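Local coordinates for 3-polyprenyl-4-hydroxybenzoate decarboxylase and related decarboxylases (Pelotomaculum thermopropionicum, PDB 6H6X), which catalyses, as a UbiD-family enzyme, the reversible, prenylated-FMN-dependent decarboxylation of furan-2,5-dicarboxylic acid to 2-furoic acid, at residues H3-W8 / G237-I242; K15-R20 / A61-L66; E47-K50 / P55-T58; I336-E339 / G344-K347. The protein carries 8 engineered substitutions. All coordinates share one frame; numbering follows the deposited sequence.

Contact 1. Residues H3-W8 / G237-I242; sequences HSLREW and GAEIVI
R6 and E239 meet in a two-bond salt bridge that ties the first turn of helix 5-14 to the lead-in of strand 240-246. The guanidinium approaches side-on: R6 NE reaches E239 OE2 at 2.8 Å (170° at the hydrogen) and R6 NH1 reaches E239 OE1 at 3.0 Å. Both oxygens use their syn lone pairs, and the two planes lie only 11° apart, so the two bonds hold the groups nearly coplanar. E239 gets there by bending at chi2 (-72°), while R6 stays extended from CG to NE. A lysine in place of R6 has one nitrogen at its tip and would probably lose the two-bond grip, leaving one E239 oxygen or Q283 O without that donor.

Apolar contact is slight: L5 CD2 lies 4.0 Å from E239 CG, the two side chains crossing at about a right angle. Alongside, S4 caps the helix by accepting from E7 N at its OG, and its CB lies 4.3 Å from G237 O.

Second partners extend the network, since R6 NH1 also bonds Q283 O and E239 OE1 takes V285 N. E239 and I240 form a classic beta bulge opposite I190 of strand 184-190, while strand 264-280 flanks strand 240-246 on its other edge.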
# COMPACT_ATOMS: atom_id res chain seq x y z
N HIS B 3 -18.81 29.74 7.26
CA HIS B 3 -17.99 28.58 7.71
C HIS B 3 -18.80 27.57 8.53
O HIS B 3 -18.47 27.17 9.66
CB HIS B 3 -16.71 29.08 8.31
CG HIS B 3 -15.97 29.96 7.35
ND1 HIS B 3 -15.56 29.50 6.11
CD2 HIS B 3 -15.70 31.29 7.37
CE1 HIS B 3 -15.03 30.50 5.43
NE2 HIS B 3 -15.09 31.59 6.17
N SER B 4 -19.90 27.20 7.86
CA SER B 4 -20.86 26.20 8.30
C SER B 4 -20.62 24.94 7.51
O SER B 4 -19.91 24.94 6.46
CB SER B 4 -22.26 26.71 7.93
OG SER B 4 -22.36 26.92 6.50
N LEU B 5 -21.27 23.86 7.95
CA LEU B 5 -21.31 22.66 7.15
C LEU B 5 -21.79 22.95 5.72
O LEU B 5 -21.18 22.47 4.76
CB LEU B 5 -22.16 21.59 7.82
CG LEU B 5 -22.34 20.32 6.96
CD1 LEU B 5 -20.98 19.69 6.67
CD2 LEU B 5 -23.25 19.31 7.60
N ARG B 6 -22.86 23.74 5.57
CA ARG B 6 -23.40 24.04 4.21
C ARG B 6 -22.41 24.69 3.28
O ARG B 6 -22.35 24.31 2.10
CB ARG B 6 -24.68 24.87 4.25
CG ARG B 6 -25.90 23.97 4.41
CD ARG B 6 -27.02 24.73 4.99
NE ARG B 6 -27.91 23.85 5.74
CZ ARG B 6 -29.18 23.59 5.44
NH1 ARG B 6 -29.87 22.80 6.26
NH2 ARG B 6 -29.76 24.13 4.37
N GLU B 7 -21.62 25.62 3.76
CA GLU B 7 -20.57 26.16 2.92
C GLU B 7 -19.50 25.10 2.58
O GLU B 7 -19.09 24.99 1.42
CB GLU B 7 -19.99 27.45 3.52
CG GLU B 7 -20.97 28.60 3.24
CD GLU B 7 -20.92 29.76 4.21
OE1 GLU B 7 -19.78 30.23 4.48
OE2 GLU B 7 -22.01 30.20 4.69
N TRP B 8 -19.14 24.26 3.56
CA TRP B 8 -18.20 23.21 3.28
C TRP B 8 -18.76 22.29 2.22
O TRP B 8 -18.03 21.92 1.33
CB TRP B 8 -17.82 22.39 4.54
CG TRP B 8 -16.83 21.34 4.21
CD1 TRP B 8 -17.08 20.01 4.04
CD2 TRP B 8 -15.47 21.54 3.92
NE1 TRP B 8 -15.94 19.37 3.71
CE2 TRP B 8 -14.93 20.29 3.61
CE3 TRP B 8 -14.64 22.68 3.91
CZ2 TRP B 8 -13.59 20.11 3.27
CZ3 TRP B 8 -13.31 22.52 3.59
CH2 TRP B 8 -12.79 21.24 3.26
N GLY B 237 -24.31 28.34 13.77
CA GLY B 237 -24.53 27.75 12.46
C GLY B 237 -24.65 26.22 12.40
O GLY B 237 -24.72 25.71 11.32
N ALA B 238 -24.67 25.50 13.52
CA ALA B 238 -24.77 24.04 13.49
C ALA B 238 -26.09 23.61 12.83
O ALA B 238 -26.97 24.39 12.71
CB ALA B 238 -24.67 23.45 14.90
N GLU B 239 -26.19 22.34 12.42
CA GLU B 239 -27.42 21.82 11.82
C GLU B 239 -28.37 21.42 12.89
O GLU B 239 -29.54 21.69 12.80
CB GLU B 239 -27.11 20.62 10.88
CG GLU B 239 -26.31 20.98 9.64
CD GLU B 239 -27.13 21.78 8.59
OE1 GLU B 239 -28.33 21.52 8.45
OE2 GLU B 239 -26.59 22.66 7.87
N ILE B 240 -27.85 20.75 13.92
CA ILE B 240 -28.66 20.21 14.98
C ILE B 240 -27.93 20.35 16.32
O ILE B 240 -26.72 20.13 16.37
CB ILE B 240 -28.91 18.68 14.73
CG1 ILE B 240 -29.77 18.44 13.48
CG2 ILE B 240 -29.62 18.04 15.89
CD1 ILE B 240 -29.35 17.27 12.63
N VAL B 241 -28.67 20.66 17.39
CA VAL B 241 -28.16 20.69 18.76
C VAL B 241 -29.08 19.91 19.64
O VAL B 241 -30.29 20.07 19.59
CB VAL B 241 -28.03 22.12 19.32
CG1 VAL B 241 -27.89 22.14 20.84
CG2 VAL B 241 -26.87 22.85 18.65
N ILE B 242 -28.49 19.06 20.47
CA ILE B 242 -29.22 18.28 21.43
C ILE B 242 -28.66 18.69 22.76
O ILE B 242 -27.48 18.54 23.02
CB ILE B 242 -29.06 16.76 21.16
CG1 ILE B 242 -29.66 16.40 19.80
CG2 ILE B 242 -29.70 15.94 22.25
CD1 ILE B 242 -29.17 15.04 19.32

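Contact 2. Residues K15-R20 / A61-L66; sequences KGKLKR and AGDREL
The closest CA pair across the contact, K17 and A61, is 9.2 Å apart, which leaves the side chains of K17, D63 and L66 to span the gap. The contact joins two helix boundaries: a Schellman motif that ends helix 5-14, and the N-cap of helix 64-70. In the Schellman motif G16 is the C-prime residue, with positive phi (56°), and the two diagnostic backbone bonds run from K17 N to L12 O and from G16 N to E13 O. The turn delivers the chain into strand 18-21.

K17 is the side chain that reaches across. Its CG stands anti to the carbonyl carbon (chi1 -55°), and the outer part of the chain is stretched out, bringing NZ near D63. On the way K17 CD passes 4.4 Å from L66 CD1, a loose apolar contact with the first turn of the helix. At the tip, K17 NZ comes within 4.2 Å of D63 OD2. That separation is beyond a salt bridge, so any attraction between the opposite charges is probably weak and screened by solvent at this surface site.

L66 also rests on L12 of helix 5-14, and L18 packs between that helix and strand 43-46; K19 touches L447 of the second subunit. The two carboxylate oxygens of D63 differ in role: OD2 is the one nearer the lysine, whereas D63 OD1 caps the helix, accepting from L66 N at 2.8 Å, nearly along its C-O bond direction and with 167° at the hydrogen.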
# COMPACT_ATOMS: atom_id res chain seq x y z
N LYS B 15 -15.80 21.17 -6.32
CA LYS B 15 -14.58 20.43 -6.56
C LYS B 15 -14.86 19.00 -7.06
O LYS B 15 -13.93 18.21 -7.18
CB LYS B 15 -13.75 20.41 -5.26
CG LYS B 15 -12.25 20.37 -5.46
CD LYS B 15 -11.56 21.68 -5.08
CE LYS B 15 -10.05 21.52 -5.15
NZ LYS B 15 -9.31 22.43 -4.23
N GLY B 16 -16.12 18.67 -7.36
CA GLY B 16 -16.55 17.28 -7.68
C GLY B 16 -16.25 16.19 -6.65
O GLY B 16 -15.92 15.06 -7.02
N LYS B 17 -16.33 16.51 -5.35
CA LYS B 17 -16.04 15.56 -4.25
C LYS B 17 -17.24 15.37 -3.33
O LYS B 17 -17.11 14.88 -2.21
CB LYS B 17 -14.81 16.03 -3.48
CG LYS B 17 -13.60 16.24 -4.38
CD LYS B 17 -12.35 15.56 -3.85
CE LYS B 17 -11.30 15.40 -4.93
NZ LYS B 17 -10.03 14.88 -4.37
N LEU B 18 -18.41 15.76 -3.81
CA LEU B 18 -19.66 15.45 -3.17
C LEU B 18 -20.53 14.84 -4.25
O LEU B 18 -20.77 15.48 -5.27
CB LEU B 18 -20.33 16.72 -2.64
CG LEU B 18 -21.70 16.53 -1.95
CD1 LEU B 18 -21.55 15.88 -0.58
CD2 LEU B 18 -22.42 17.86 -1.80
N LYS B 19 -21.05 13.65 -4.00
CA LYS B 19 -21.99 13.02 -4.89
C LYS B 19 -23.23 12.80 -4.09
O LYS B 19 -23.18 12.50 -2.91
CB LYS B 19 -21.44 11.70 -5.50
CG LYS B 19 -20.08 11.89 -6.20
CD LYS B 19 -19.94 11.34 -7.63
CE LYS B 19 -19.51 9.87 -7.67
NZ LYS B 19 -18.09 9.56 -7.27
N ARG B 20 -24.37 12.97 -4.74
CA ARG B 20 -25.64 12.77 -4.11
C ARG B 20 -26.16 11.39 -4.46
O ARG B 20 -25.85 10.85 -5.52
CB ARG B 20 -26.60 13.85 -4.61
CG ARG B 20 -26.03 15.26 -4.38
CD ARG B 20 -26.83 16.28 -5.15
NE ARG B 20 -26.49 17.63 -4.71
CZ ARG B 20 -27.13 18.30 -3.76
NH1 ARG B 20 -28.18 17.79 -3.10
NH2 ARG B 20 -26.70 19.51 -3.45
N ALA B 61 -14.43 15.00 4.86
CA ALA B 61 -13.03 15.11 4.46
C ALA B 61 -12.38 13.76 4.73
O ALA B 61 -12.47 13.25 5.84
CB ALA B 61 -12.35 16.20 5.28
N GLY B 62 -11.72 13.21 3.73
CA GLY B 62 -11.16 11.88 3.78
C GLY B 62 -9.74 11.76 3.29
O GLY B 62 -9.30 10.67 2.98
N ASP B 63 -9.03 12.89 3.22
CA ASP B 63 -7.65 12.94 2.82
C ASP B 63 -7.07 14.22 3.35
O ASP B 63 -7.80 15.14 3.75
CB ASP B 63 -7.50 12.80 1.31
CG ASP B 63 -8.05 14.01 0.51
OD1 ASP B 63 -7.73 15.18 0.85
OD2 ASP B 63 -8.77 13.76 -0.49
N ARG B 64 -5.76 14.29 3.39
CA ARG B 64 -5.07 15.43 3.96
C ARG B 64 -5.22 16.74 3.17
O ARG B 64 -5.13 17.81 3.78
CB ARG B 64 -3.62 15.04 4.20
CG ARG B 64 -3.51 14.23 5.44
CD ARG B 64 -2.46 13.18 5.18
NE ARG B 64 -2.98 11.84 4.89
CZ ARG B 64 -2.97 10.90 5.81
NH1 ARG B 64 -2.54 11.24 7.00
NH2 ARG B 64 -3.39 9.65 5.56
N GLU B 65 -5.46 16.66 1.87
CA GLU B 65 -5.71 17.85 1.03
C GLU B 65 -6.99 18.59 1.49
O GLU B 65 -6.93 19.78 1.76
CB GLU B 65 -5.75 17.48 -0.46
N LEU B 66 -8.08 17.85 1.71
CA LEU B 66 -9.31 18.44 2.22
C LEU B 66 -9.20 18.96 3.61
O LEU B 66 -9.68 20.05 3.87
CB LEU B 66 -10.48 17.48 2.10
CG LEU B 66 -10.81 17.23 0.63
CD1 LEU B 66 -11.87 16.17 0.51
CD2 LEU B 66 -11.24 18.51 -0.06

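Contact 3. Residues E47-K50 / P55-T58; sequences ERVK and PVVT
V49, P55 and E47 contribute most of the 140 Å² buried between these two short segments, and they do so through two separate touches, one made by V49 and one joining E47 to P55. V49 sends its CG2 branch toward the start of strand 56-58, where it meets V56 CG2 at 4.0 Å, methyl against methyl, the two side chains crossing at about a right angle. In V49 this methyl is anti to the carbonyl carbon because CG1 takes the place anti to the backbone N (chi1 176°); V56 has the same arrangement (chi1 170°). V49 CG2 also lies 4.4 Å from V56 N. Beyond the segments, V49 packs on P27 and V56 on P118, both from loops.

The second touch involves the backbone of E47. P55 CB stands 4.2 Å from E47 CA, and the CA atoms of E47 and P55 are 4.9 Å apart, the closest such pair across the contact. E47 itself points its CB away from P55, leaving its carboxylate for another task: E47 OE2 makes a salt bridge with R20 NH1 from strand 18-21.

Backbone bonds of E47 with V21 and of R48 and K50 with V25 hold the loop beside the end of strand 18-21 and the chain after it, while P55 bonds Y286 and V56 bonds F46. The contact thus closes the neck of the long connection of a beta hairpin, whose antiparallel strands 43-46 and 56-58 are the middle pair of a four-stranded mixed sheet.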
# COMPACT_ATOMS: atom_id res chain seq x y z
N GLU B 47 -29.99 11.75 -0.09
CA GLU B 47 -31.18 12.62 -0.19
C GLU B 47 -32.48 11.97 0.21
O GLU B 47 -33.43 12.69 0.50
CB GLU B 47 -31.34 13.21 -1.59
CG GLU B 47 -30.14 14.03 -2.04
CD GLU B 47 -30.44 15.01 -3.17
OE1 GLU B 47 -30.77 14.57 -4.30
OE2 GLU B 47 -30.29 16.25 -2.94
N ARG B 48 -32.52 10.64 0.29
CA ARG B 48 -33.72 9.94 0.71
C ARG B 48 -33.36 8.79 1.62
O ARG B 48 -32.81 7.78 1.16
CB ARG B 48 -34.51 9.41 -0.50
N VAL B 49 -33.67 8.94 2.89
CA VAL B 49 -33.40 7.94 3.88
C VAL B 49 -34.73 7.43 4.37
O VAL B 49 -35.59 8.18 4.80
CB VAL B 49 -32.55 8.50 5.05
CG1 VAL B 49 -32.37 7.46 6.14
CG2 VAL B 49 -31.20 8.99 4.51
N LYS B 50 -34.88 6.11 4.29
CA LYS B 50 -36.15 5.47 4.53
C LYS B 50 -36.65 5.87 5.91
O LYS B 50 -36.01 5.57 6.92
CB LYS B 50 -36.01 3.96 4.42
CG LYS B 50 -37.34 3.21 4.53
CD LYS B 50 -37.25 1.73 4.14
CE LYS B 50 -36.59 0.84 5.20
NZ LYS B 50 -37.34 0.81 6.49
N PRO B 55 -31.92 14.45 5.12
CA PRO B 55 -30.80 13.76 4.51
C PRO B 55 -29.61 13.52 5.46
O PRO B 55 -29.58 14.10 6.54
CB PRO B 55 -30.37 14.69 3.38
CG PRO B 55 -30.81 16.01 3.78
CD PRO B 55 -31.97 15.87 4.72
N VAL B 56 -28.70 12.61 5.05
CA VAL B 56 -27.54 12.22 5.84
C VAL B 56 -26.32 12.47 5.00
O VAL B 56 -26.33 12.15 3.82
CB VAL B 56 -27.61 10.77 6.26
CG1 VAL B 56 -26.28 10.30 6.87
CG2 VAL B 56 -28.72 10.58 7.28
N VAL B 57 -25.30 13.12 5.57
CA VAL B 57 -24.05 13.31 4.84
C VAL B 57 -22.94 12.53 5.59
O VAL B 57 -22.96 12.38 6.82
CB VAL B 57 -23.75 14.80 4.61
CG1 VAL B 57 -23.37 15.52 5.90
CG2 VAL B 57 -22.68 15.02 3.60
N THR B 58 -22.03 11.95 4.83
CA THR B 58 -20.88 11.26 5.41
C THR B 58 -19.63 11.54 4.58
O THR B 58 -19.74 11.86 3.41
CB THR B 58 -21.13 9.76 5.63
OG1 THR B 58 -20.07 9.19 6.44
CG2 THR B 58 -21.25 9.04 4.32

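Contact 4. Residues I336-E339 / G344-K347; sequences ISIE and GEAK
A beta-alpha-beta unit, strand 333-338, helix 345-356 and strand 362-367, makes its first turn here, where I338 at the end of the strand packs on E345 at the start of the helix. The touching atom is the far methyl of the isoleucine: I338 CD1 lies 3.8 Å from E345 CB and 4.2 Å from A346 N, so it rests against the backbone of the first helical turn as well as a side chain. Its CG1 is wedged between the backbone N and the carbonyl carbon (chi1 60°) and chi2 is fully extended (178°), which pushes CD1 out to the helix. The nearest CA atoms, those of I338 and A346, are 8.0 Å apart.

E345 turns CG anti to the carbonyl carbon (chi1 -72°) and continues extended, taking its carboxylate past the strand end. There E345 OE1 comes 3.8 Å from E339 O, a meeting of two acceptors and not a bond; its real partners are outside the two segments. OE1 is hydrogen-bonded to T318 OG1, and OE2 accepts from H342 N, with a weak bond from K341 N. A buried carboxylate is thus satisfied partly by the backbone of the connecting loop, which it helps to fix.

The calcium ligands D418 and T420 lie close by: the side chains of A346 and D418 are about 3 Å apart, and those of I338 and T420 about 4 Å. Strand 333-338 runs between antiparallel strand 319-324 and parallel strand 362-367, with I338 also touching V365.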
# COMPACT_ATOMS: atom_id res chain seq x y z
N ILE B 336 8.65 8.67 10.33
CA ILE B 336 9.31 9.94 10.62
C ILE B 336 10.39 10.13 9.60
O ILE B 336 11.19 9.24 9.44
CB ILE B 336 9.91 9.96 12.04
CG1 ILE B 336 8.80 9.77 13.05
CG2 ILE B 336 10.59 11.30 12.36
CD1 ILE B 336 9.26 9.63 14.44
N SER B 337 10.36 11.23 8.85
CA SER B 337 11.46 11.59 7.93
C SER B 337 12.38 12.60 8.60
O SER B 337 11.91 13.53 9.24
CB SER B 337 10.95 12.16 6.60
OG SER B 337 10.28 13.33 6.87
N ILE B 338 13.68 12.37 8.53
CA ILE B 338 14.67 13.33 9.02
C ILE B 338 15.69 13.65 7.94
O ILE B 338 15.93 12.87 7.04
CB ILE B 338 15.41 12.80 10.25
CG1 ILE B 338 16.16 11.49 9.98
CG2 ILE B 338 14.46 12.66 11.43
CD1 ILE B 338 16.91 11.05 11.23
N GLU B 339 16.26 14.84 8.00
CA GLU B 339 17.41 15.20 7.16
C GLU B 339 18.57 14.93 8.07
O GLU B 339 18.95 15.77 8.87
CB GLU B 339 17.35 16.66 6.70
CG GLU B 339 18.51 17.09 5.80
CD GLU B 339 18.44 18.61 5.46
OE1 GLU B 339 18.57 19.41 6.41
OE2 GLU B 339 18.24 19.01 4.28
N GLY B 344 22.79 8.63 15.30
CA GLY B 344 22.14 8.87 16.59
C GLY B 344 20.79 9.62 16.52
O GLY B 344 20.00 9.56 17.47
N GLU B 345 20.55 10.33 15.42
CA GLU B 345 19.30 11.02 15.23
C GLU B 345 18.07 10.09 15.12
O GLU B 345 17.03 10.43 15.62
CB GLU B 345 19.37 11.97 14.04
CG GLU B 345 20.23 13.19 14.35
CD GLU B 345 20.35 14.17 13.18
OE1 GLU B 345 19.52 14.15 12.26
OE2 GLU B 345 21.31 14.97 13.18
N ALA B 346 18.25 8.90 14.55
CA ALA B 346 17.17 7.96 14.39
C ALA B 346 16.65 7.53 15.75
O ALA B 346 15.44 7.66 15.99
CB ALA B 346 17.59 6.76 13.56
N LYS B 347 17.55 7.10 16.63
CA LYS B 347 17.19 6.73 18.01
C LYS B 347 16.49 7.82 18.78
O LYS B 347 15.50 7.56 19.48
CB LYS B 347 18.40 6.22 18.84

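In the fold
Contacts 1, 2 and 3 form one cluster, their centres 16 to 17 Å apart, while the centre of contact 4 lies about 33 to 47 Å from theirs. Along the chain contact 3 nests inside contact 2 and contact 2 inside contact 1; contact 4 follows in series. Contacts 2 and 3 share the four-stranded mixed sheet, and helix 5-14 leads from contact 1 into contact 2. W8 CH2 meets L66 O at 3.4 Å, and L5 CD2 meets V57 CG1 at 4.2 Å. Through helix 5-14 and strand 240-246, contact 1 joins the N-terminal region to the antiparallel sheet of the FMN-binding-clan domain, whereas contact 4 belongs to the five-stranded C-terminal sheet near calcium.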